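Local coordinates for protein MmeI (Methylophilus methylotrophus, PDB 5HR4) that is a Type IIL restriction-modification enzyme that binds DNA and probably methylates the amino group of adenine using S-adenosyl-L-methionine, at residues Y374-R386 against T429-F441. Residues are numbered along the deposited sequence; the frame is centred on the assembly and turned at random.
Sequences YRELRLLEIEVLR and TDHQMNMKISDEF
Two helices of the Rossmann-like methyltransferase domain, 368-388 and 416-440, pack in near-parallel fashion here, with R378 as a knob in the hole formed by D430, M433, N434 and I437. The segment axes approach to 10.1 Å at 19°, room enough for interleaved side chains. The R378 chain folds back at chi2 (-65°) and again at chi3, which lays the guanidinium flat against M433, whose CB sits 3.5 Å above the centre of one face. The end of R378 then grips one oxygen with two nitrogens: R378 NH1 and NH2 lie 2.7 and 2.6 Å from N434 OD1, both bonds well off straight, as sharing one acceptor requires. N434 ND2 in turn donates to D430 OD2, fixing which way round the amide sits. Y374 OH joins the cluster, accepting from R378 NH1 and donating to D430 OD1; that same oxygen forms a salt bridge with R378 NH1 (3.3 Å) and another with R447. Beyond this polar end, the M433 methyl CE meets L379 CD2, and I382 CG1 runs past I437 CG1 at 3.6 Å. F441, just past the helix, turns its ring edge to the I382 carbonyl oxygen. At the exposed margin R386 NH1 reaches E440 OE1 (3.2 Å, N-H...O 169°), while its NE and NH2 hold E383 side-on. Replacing R378 with a leucine would probably leave the buried N434 OD1 without its two donors and D430 with one cationic partner fewer. The buried charge and amide thus probably help to set the register at one end, apolar contacts fill the middle, and a surface salt-bridge network lies at the other.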
ATOM      1  N   TYR A 374      14.219  -7.274  15.461  1.00 29.80           N
ATOM      2  CA  TYR A 374      14.789  -7.889  16.652  1.00 29.81           C
ATOM      3  C   TYR A 374      15.563  -9.150  16.300  1.00 28.91           C
ATOM      4  O   TYR A 374      16.554  -9.471  16.962  1.00 33.18           O
ATOM      5  CB  TYR A 374      13.670  -8.171  17.672  1.00 26.85           C
ATOM      6  CG  TYR A 374      14.099  -8.925  18.902  1.00 24.69           C
ATOM      7  CD1 TYR A 374      14.972  -8.357  19.823  1.00 31.01           C
ATOM      8  CD2 TYR A 374      13.619 -10.206  19.157  1.00 25.63           C
ATOM      9  CE1 TYR A 374      15.387  -9.052  20.951  1.00 26.26           C
ATOM     10  CE2 TYR A 374      14.012 -10.902  20.286  1.00 25.63           C
ATOM     11  CZ  TYR A 374      14.902 -10.317  21.173  1.00 27.87           C
ATOM     12  OH  TYR A 374      15.303 -11.001  22.294  1.00 33.07           O
ATOM     13  N   ARG A 375      15.153  -9.871  15.255  1.00 29.49           N
ATOM     14  CA  ARG A 375      15.866 -11.097  14.909  1.00 31.22           C
ATOM     15  C   ARG A 375      17.219 -10.775  14.277  1.00 33.40           C
ATOM     16  O   ARG A 375      18.234 -11.397  14.604  1.00 33.26           O
ATOM     17  CB  ARG A 375      15.016 -11.963  13.980  1.00 29.39           C
ATOM     18  CG  ARG A 375      15.841 -12.869  13.100  1.00 32.76           C
ATOM     19  CD  ARG A 375      15.051 -14.040  12.562  1.00 34.17           C
ATOM     20  NE  ARG A 375      14.231 -13.701  11.401  1.00 42.01           N
ATOM     21  CZ  ARG A 375      14.718 -13.283  10.237  1.00 39.20           C
ATOM     22  NH1 ARG A 375      16.026 -13.128  10.098  1.00 44.01           N
ATOM     23  NH2 ARG A 375      13.904 -13.013   9.218  1.00 31.99           N
ATOM     24  N   GLU A 376      17.250  -9.795  13.377  1.00 31.96           N
ATOM     25  CA  GLU A 376      18.518  -9.349  12.817  1.00 30.60           C
ATOM     26  C   GLU A 376      19.458  -8.845  13.907  1.00 33.77           C
ATOM     27  O   GLU A 376      20.668  -9.124  13.887  1.00 34.21           O
ATOM     28  CB  GLU A 376      18.253  -8.270  11.773  1.00 28.56           C
ATOM     29  CG  GLU A 376      17.469  -8.824  10.603  1.00 30.98           C
ATOM     30  CD  GLU A 376      18.174 -10.023  10.003  1.00 36.04           C
ATOM     31  OE1 GLU A 376      19.360  -9.877   9.640  1.00 43.53           O
ATOM     32  OE2 GLU A 376      17.570 -11.114   9.928  1.00 33.75           O
ATOM     33  N   LEU A 377      18.925  -8.110  14.871  1.00 30.75           N
ATOM     34  CA  LEU A 377      19.772  -7.647  15.955  1.00 27.45           C
ATOM     35  C   LEU A 377      20.297  -8.815  16.760  1.00 28.74           C
ATOM     36  O   LEU A 377      21.488  -8.866  17.091  1.00 28.58           O
ATOM     37  CB  LEU A 377      19.008  -6.671  16.835  1.00 29.53           C
ATOM     38  CG  LEU A 377      19.449  -5.246  16.551  1.00 28.41           C
ATOM     39  CD1 LEU A 377      19.167  -4.893  15.110  1.00 24.06           C
ATOM     40  CD2 LEU A 377      18.714  -4.333  17.487  1.00 34.40           C
ATOM     41  N   ARG A 378      19.445  -9.794  17.048  1.00 26.82           N
ATOM     42  CA  ARG A 378      19.953 -10.958  17.763  1.00 30.71           C
ATOM     43  C   ARG A 378      21.046 -11.658  16.952  1.00 33.56           C
ATOM     44  O   ARG A 378      22.117 -11.972  17.485  1.00 35.10           O
ATOM     45  CB  ARG A 378      18.812 -11.905  18.126  1.00 33.74           C
ATOM     46  CG  ARG A 378      17.996 -11.423  19.344  1.00 33.27           C
ATOM     47  CD  ARG A 378      18.845 -11.406  20.624  1.00 33.55           C
ATOM     48  NE  ARG A 378      19.258 -12.758  20.982  1.00 37.57           N
ATOM     49  CZ  ARG A 378      18.531 -13.597  21.715  1.00 37.35           C
ATOM     50  NH1 ARG A 378      17.351 -13.227  22.200  1.00 34.99           N
ATOM     51  NH2 ARG A 378      18.985 -14.812  21.974  1.00 37.07           N
ATOM     52  N   LEU A 379      20.822 -11.858  15.649  1.00 33.30           N
ATOM     53  CA  LEU A 379      21.838 -12.513  14.827  1.00 29.42           C
ATOM     54  C   LEU A 379      23.143 -11.731  14.849  1.00 33.63           C
ATOM     55  O   LEU A 379      24.224 -12.309  15.052  1.00 35.41           O
ATOM     56  CB  LEU A 379      21.341 -12.695  13.394  1.00 29.63           C
ATOM     57  CG  LEU A 379      20.316 -13.808  13.171  1.00 29.73           C
ATOM     58  CD1 LEU A 379      19.980 -13.946  11.708  1.00 22.35           C
ATOM     59  CD2 LEU A 379      20.851 -15.103  13.710  1.00 25.44           C
ATOM     60  N   LEU A 380      23.066 -10.411  14.655  1.00 30.27           N
ATOM     61  CA  LEU A 380      24.264  -9.583  14.772  1.00 29.70           C
ATOM     62  C   LEU A 380      24.927  -9.780  16.129  1.00 34.86           C
ATOM     63  O   LEU A 380      26.122 -10.094  16.210  1.00 37.54           O
ATOM     64  CB  LEU A 380      23.899  -8.124  14.562  1.00 27.50           C
ATOM     65  CG  LEU A 380      25.028  -7.141  14.776  1.00 30.88           C
ATOM     66  CD1 LEU A 380      26.201  -7.509  13.884  1.00 34.39           C
ATOM     67  CD2 LEU A 380      24.493  -5.787  14.404  1.00 32.47           C
ATOM     68  N   GLU A 381      24.141  -9.654  17.207  1.00 32.39           N
ATOM     69  CA  GLU A 381      24.634  -9.822  18.572  1.00 32.57           C
ATOM     70  C   GLU A 381      25.278 -11.180  18.835  1.00 30.43           C
ATOM     71  O   GLU A 381      26.020 -11.307  19.813  1.00 33.26           O
ATOM     72  CB  GLU A 381      23.491  -9.625  19.573  1.00 32.73           C
ATOM     73  CG  GLU A 381      23.981  -9.370  20.974  1.00 38.10           C
ATOM     74  CD  GLU A 381      22.994  -9.787  22.049  1.00 44.91           C
ATOM     75  OE1 GLU A 381      22.272 -10.796  21.842  1.00 45.76           O
ATOM     76  OE2 GLU A 381      22.956  -9.105  23.108  1.00 42.15           O
ATOM     77  N   ILE A 382      24.986 -12.215  18.041  1.00 29.69           N
ATOM     78  CA  ILE A 382      25.719 -13.478  18.195  1.00 37.02           C
ATOM     79  C   ILE A 382      27.176 -13.300  17.766  1.00 35.12           C
ATOM     80  O   ILE A 382      28.106 -13.698  18.475  1.00 33.25           O
ATOM     81  CB  ILE A 382      25.050 -14.612  17.390  1.00 38.72           C
ATOM     82  CG1 ILE A 382      23.931 -15.289  18.171  1.00 34.64           C
ATOM     83  CG2 ILE A 382      26.079 -15.674  16.976  1.00 34.26           C
ATOM     84  CD1 ILE A 382      23.124 -16.270  17.306  1.00 36.81           C
ATOM     85  N   GLU A 383      27.390 -12.717  16.588  1.00 32.45           N
ATOM     86  CA  GLU A 383      28.744 -12.483  16.114  1.00 32.57           C
ATOM     87  C   GLU A 383      29.493 -11.532  17.036  1.00 37.70           C
ATOM     88  O   GLU A 383      30.716 -11.647  17.179  1.00 36.39           O
ATOM     89  CB  GLU A 383      28.712 -11.948  14.675  1.00 31.86           C
ATOM     90  CG  GLU A 383      28.046 -12.899  13.666  1.00 30.74           C
ATOM     91  CD  GLU A 383      28.498 -14.361  13.834  1.00 40.99           C
ATOM     92  OE1 GLU A 383      29.714 -14.621  13.988  1.00 55.66           O
ATOM     93  OE2 GLU A 383      27.640 -15.266  13.818  1.00 44.52           O
ATOM     94  N   VAL A 384      28.782 -10.605  17.689  1.00 37.19           N
ATOM     95  CA  VAL A 384      29.445  -9.712  18.641  1.00 36.94           C
ATOM     96  C   VAL A 384      29.987 -10.507  19.819  1.00 38.31           C
ATOM     97  O   VAL A 384      31.155 -10.370  20.202  1.00 39.45           O
ATOM     98  CB  VAL A 384      28.492  -8.596  19.107  1.00 30.38           C
ATOM     99  CG1 VAL A 384      29.018  -7.971  20.391  1.00 25.92           C
ATOM    100  CG2 VAL A 384      28.335  -7.541  18.013  1.00 27.60           C
ATOM    101  N   LEU A 385      29.145 -11.355  20.412  1.00 41.45           N
ATOM    102  CA  LEU A 385      29.617 -12.213  21.495  1.00 41.96           C
ATOM    103  C   LEU A 385      30.675 -13.199  21.013  1.00 39.45           C
ATOM    104  O   LEU A 385      31.562 -13.566  21.791  1.00 44.64           O
ATOM    105  CB  LEU A 385      28.439 -12.936  22.145  1.00 30.98           C
ATOM    106  CG  LEU A 385      27.590 -11.858  22.827  1.00 40.01           C
ATOM    107  CD1 LEU A 385      26.228 -12.340  23.406  1.00 36.13           C
ATOM    108  CD2 LEU A 385      28.441 -11.216  23.896  1.00 41.85           C
ATOM    109  N   ARG A 386      30.613 -13.630  19.743  1.00 38.16           N
ATOM    110  CA  ARG A 386      31.697 -14.451  19.195  1.00 40.22           C
ATOM    111  C   ARG A 386      32.999 -13.671  19.224  1.00 35.97           C
ATOM    112  O   ARG A 386      34.029 -14.175  19.689  1.00 34.29           O
ATOM    113  CB  ARG A 386      31.364 -14.910  17.768  1.00 44.38           C
ATOM    114  CG  ARG A 386      32.387 -15.862  17.104  1.00 40.09           C
ATOM    115  CD  ARG A 386      31.721 -17.182  16.646  1.00 43.56           C
ATOM    116  NE  ARG A 386      30.514 -16.963  15.835  1.00 49.03           N
ATOM    117  CZ  ARG A 386      29.542 -17.859  15.654  1.00 47.06           C
ATOM    118  NH1 ARG A 386      29.611 -19.050  16.232  1.00 48.80           N
ATOM    119  NH2 ARG A 386      28.491 -17.566  14.895  1.00 45.13           N
ATOM    120  N   THR A 429       9.983 -14.924  19.090  1.00 31.52           N
ATOM    121  CA  THR A 429      11.237 -14.670  18.396  1.00 33.90           C
ATOM    122  C   THR A 429      12.398 -14.637  19.381  1.00 35.79           C
ATOM    123  O   THR A 429      13.460 -15.219  19.121  1.00 36.34           O
ATOM    124  CB  THR A 429      11.170 -13.372  17.590  1.00 32.62           C
ATOM    125  OG1 THR A 429       9.893 -13.272  16.937  1.00 36.00           O
ATOM    126  CG2 THR A 429      12.242 -13.394  16.532  1.00 25.24           C
ATOM    127  N   ASP A 430      12.205 -13.986  20.528  1.00 35.29           N
ATOM    128  CA  ASP A 430      13.200 -14.040  21.593  1.00 33.65           C
ATOM    129  C   ASP A 430      13.605 -15.474  21.877  1.00 34.24           C
ATOM    130  O   ASP A 430      14.787 -15.825  21.794  1.00 33.63           O
ATOM    131  CB  ASP A 430      12.656 -13.387  22.864  1.00 33.72           C
ATOM    132  CG  ASP A 430      13.640 -13.458  24.023  1.00 38.75           C
ATOM    133  OD1 ASP A 430      14.634 -12.699  23.990  1.00 39.78           O
ATOM    134  OD2 ASP A 430      13.418 -14.252  24.972  1.00 42.18           O
ATOM    135  N   HIS A 431      12.629 -16.336  22.184  1.00 32.45           N
ATOM    136  CA  HIS A 431      12.988 -17.716  22.496  1.00 30.68           C
ATOM    137  C   HIS A 431      13.624 -18.422  21.309  1.00 33.07           C
ATOM    138  O   HIS A 431      14.565 -19.202  21.485  1.00 33.25           O
ATOM    139  CB  HIS A 431      11.789 -18.514  22.938  1.00 22.00           C
ATOM    140  CG  HIS A 431      12.157 -19.852  23.478  1.00 25.57           C
ATOM    141  ND1 HIS A 431      12.984 -19.999  24.574  1.00 31.60           N
ATOM    142  CD2 HIS A 431      11.811 -21.102  23.092  1.00 26.15           C
ATOM    143  CE1 HIS A 431      13.128 -21.284  24.842  1.00 30.46           C
ATOM    144  NE2 HIS A 431      12.434 -21.974  23.954  1.00 29.91           N
ATOM    145  N   GLN A 432      13.096 -18.204  20.098  1.00 29.84           N
ATOM    146  CA  GLN A 432      13.716 -18.799  18.920  1.00 30.11           C
ATOM    147  C   GLN A 432      15.189 -18.428  18.828  1.00 33.30           C
ATOM    148  O   GLN A 432      16.035 -19.288  18.567  1.00 32.92           O
ATOM    149  CB  GLN A 432      12.976 -18.376  17.655  1.00 28.69           C
ATOM    150  CG  GLN A 432      11.897 -19.364  17.238  1.00 25.35           C
ATOM    151  CD  GLN A 432      11.034 -18.823  16.136  1.00 28.86           C
ATOM    152  OE1 GLN A 432      10.984 -17.611  15.924  1.00 30.66           O
ATOM    153  NE2 GLN A 432      10.358 -19.717  15.407  1.00 27.04           N
ATOM    154  N   MET A 433      15.520 -17.160  19.088  1.00 35.98           N
ATOM    155  CA  MET A 433      16.911 -16.734  19.046  1.00 31.11           C
ATOM    156  C   MET A 433      17.700 -17.270  20.235  1.00 38.33           C
ATOM    157  O   MET A 433      18.861 -17.681  20.079  1.00 43.18           O
ATOM    158  CB  MET A 433      16.996 -15.213  18.981  1.00 28.82           C
ATOM    159  CG  MET A 433      16.400 -14.644  17.714  1.00 30.51           C
ATOM    160  SD  MET A 433      17.008 -15.446  16.200  1.00 37.47           S
ATOM    161  CE  MET A 433      18.751 -15.151  16.353  1.00 40.03           C
ATOM    162  N   ASN A 434      17.106 -17.275  21.431  1.00 33.28           N
ATOM    163  CA  ASN A 434      17.815 -17.853  22.569  1.00 34.54           C
ATOM    164  C   ASN A 434      18.201 -19.297  22.279  1.00 35.77           C
ATOM    165  O   ASN A 434      19.305 -19.732  22.633  1.00 34.30           O
ATOM    166  CB  ASN A 434      16.973 -17.757  23.851  1.00 29.39           C
ATOM    167  CG  ASN A 434      16.593 -16.330  24.185  1.00 32.44           C
ATOM    168  OD1 ASN A 434      17.312 -15.394  23.850  1.00 32.12           O
ATOM    169  ND2 ASN A 434      15.437 -16.151  24.818  1.00 36.65           N
ATOM    170  N   MET A 435      17.315 -20.046  21.610  1.00 30.55           N
ATOM    171  CA  MET A 435      17.669 -21.407  21.226  1.00 36.93           C
ATOM    172  C   MET A 435      18.799 -21.405  20.196  1.00 44.84           C
ATOM    173  O   MET A 435      19.685 -22.269  20.239  1.00 41.18           O
ATOM    174  CB  MET A 435      16.447 -22.160  20.681  1.00 33.53           C
ATOM    175  CG  MET A 435      15.406 -22.643  21.718  1.00 39.56           C
ATOM    176  SD  MET A 435      15.997 -23.356  23.291  1.00 42.31           S
ATOM    177  CE  MET A 435      17.152 -24.615  22.699  1.00 56.54           C
ATOM    178  N   LYS A 436      18.799 -20.436  19.272  1.00 38.33           N
ATOM    179  CA  LYS A 436      19.850 -20.404  18.261  1.00 45.71           C
ATOM    180  C   LYS A 436      21.209 -20.061  18.875  1.00 41.90           C
ATOM    181  O   LYS A 436      22.231 -20.645  18.497  1.00 42.17           O
ATOM    182  CB  LYS A 436      19.488 -19.423  17.141  1.00 41.04           C
ATOM    183  N   ILE A 437      21.251 -19.135  19.837  1.00 38.43           N
ATOM    184  CA  ILE A 437      22.536 -18.861  20.482  1.00 42.78           C
ATOM    185  C   ILE A 437      22.942 -20.025  21.378  1.00 39.47           C
ATOM    186  O   ILE A 437      24.125 -20.356  21.473  1.00 41.66           O
ATOM    187  CB  ILE A 437      22.517 -17.532  21.257  1.00 36.76           C
ATOM    188  CG1 ILE A 437      23.936 -16.983  21.346  1.00 33.77           C
ATOM    189  CG2 ILE A 437      21.999 -17.731  22.668  1.00 35.51           C
ATOM    190  CD1 ILE A 437      24.025 -15.568  21.889  1.00 31.63           C
ATOM    191  N   SER A 438      21.967 -20.684  22.019  1.00 37.11           N
ATOM    192  CA  SER A 438      22.260 -21.885  22.791  1.00 38.89           C
ATOM    193  C   SER A 438      22.924 -22.949  21.934  1.00 43.29           C
ATOM    194  O   SER A 438      23.763 -23.709  22.427  1.00 45.28           O
ATOM    195  CB  SER A 438      20.979 -22.440  23.412  1.00 42.53           C
ATOM    196  OG  SER A 438      20.529 -21.634  24.493  1.00 40.68           O
ATOM    197  N   ASP A 439      22.572 -23.008  20.649  1.00 49.90           N
ATOM    198  CA  ASP A 439      23.188 -23.980  19.753  1.00 47.67           C
ATOM    199  C   ASP A 439      24.615 -23.581  19.400  1.00 50.06           C
ATOM    200  O   ASP A 439      25.520 -24.424  19.431  1.00 49.85           O
ATOM    201  CB  ASP A 439      22.357 -24.133  18.480  1.00 49.77           C
ATOM    202  CG  ASP A 439      20.973 -24.692  18.742  1.00 63.88           C
ATOM    203  OD1 ASP A 439      20.697 -25.115  19.888  1.00 67.33           O
ATOM    204  OD2 ASP A 439      20.154 -24.713  17.794  1.00 81.37           O
ATOM    205  N   GLU A 440      24.837 -22.303  19.066  1.00 44.05           N
ATOM    206  CA  GLU A 440      26.164 -21.879  18.625  1.00 43.50           C
ATOM    207  C   GLU A 440      27.225 -22.167  19.676  1.00 49.18           C
ATOM    208  O   GLU A 440      28.320 -22.646  19.348  1.00 53.15           O
ATOM    209  CB  GLU A 440      26.179 -20.390  18.298  1.00 44.89           C
ATOM    210  CG  GLU A 440      25.331 -20.007  17.121  1.00 51.47           C
ATOM    211  CD  GLU A 440      25.765 -20.685  15.847  1.00 58.75           C
ATOM    212  OE1 GLU A 440      26.994 -20.866  15.653  1.00 61.82           O
ATOM    213  OE2 GLU A 440      24.865 -21.034  15.045  1.00 59.30           O
ATOM    214  N   PHE A 441      26.927 -21.867  20.938  1.00 44.66           N
ATOM    215  CA  PHE A 441      27.918 -21.907  22.001  1.00 39.26           C
ATOM    216  C   PHE A 441      27.682 -23.047  22.969  1.00 41.77           C
ATOM    217  O   PHE A 441      28.228 -23.028  24.073  1.00 44.70           O
ATOM    218  CB  PHE A 441      27.930 -20.587  22.759  1.00 39.51           C
ATOM    219  CG  PHE A 441      28.110 -19.399  21.883  1.00 44.79           C
ATOM    220  CD1 PHE A 441      29.019 -19.429  20.841  1.00 42.89           C
ATOM    221  CD2 PHE A 441      27.365 -18.251  22.092  1.00 41.53           C
ATOM    222  CE1 PHE A 441      29.189 -18.334  20.026  1.00 46.47           C
ATOM    223  CE2 PHE A 441      27.526 -17.145  21.282  1.00 42.09           C
ATOM    224  CZ  PHE A 441      28.439 -17.187  20.243  1.00 48.95           C
TER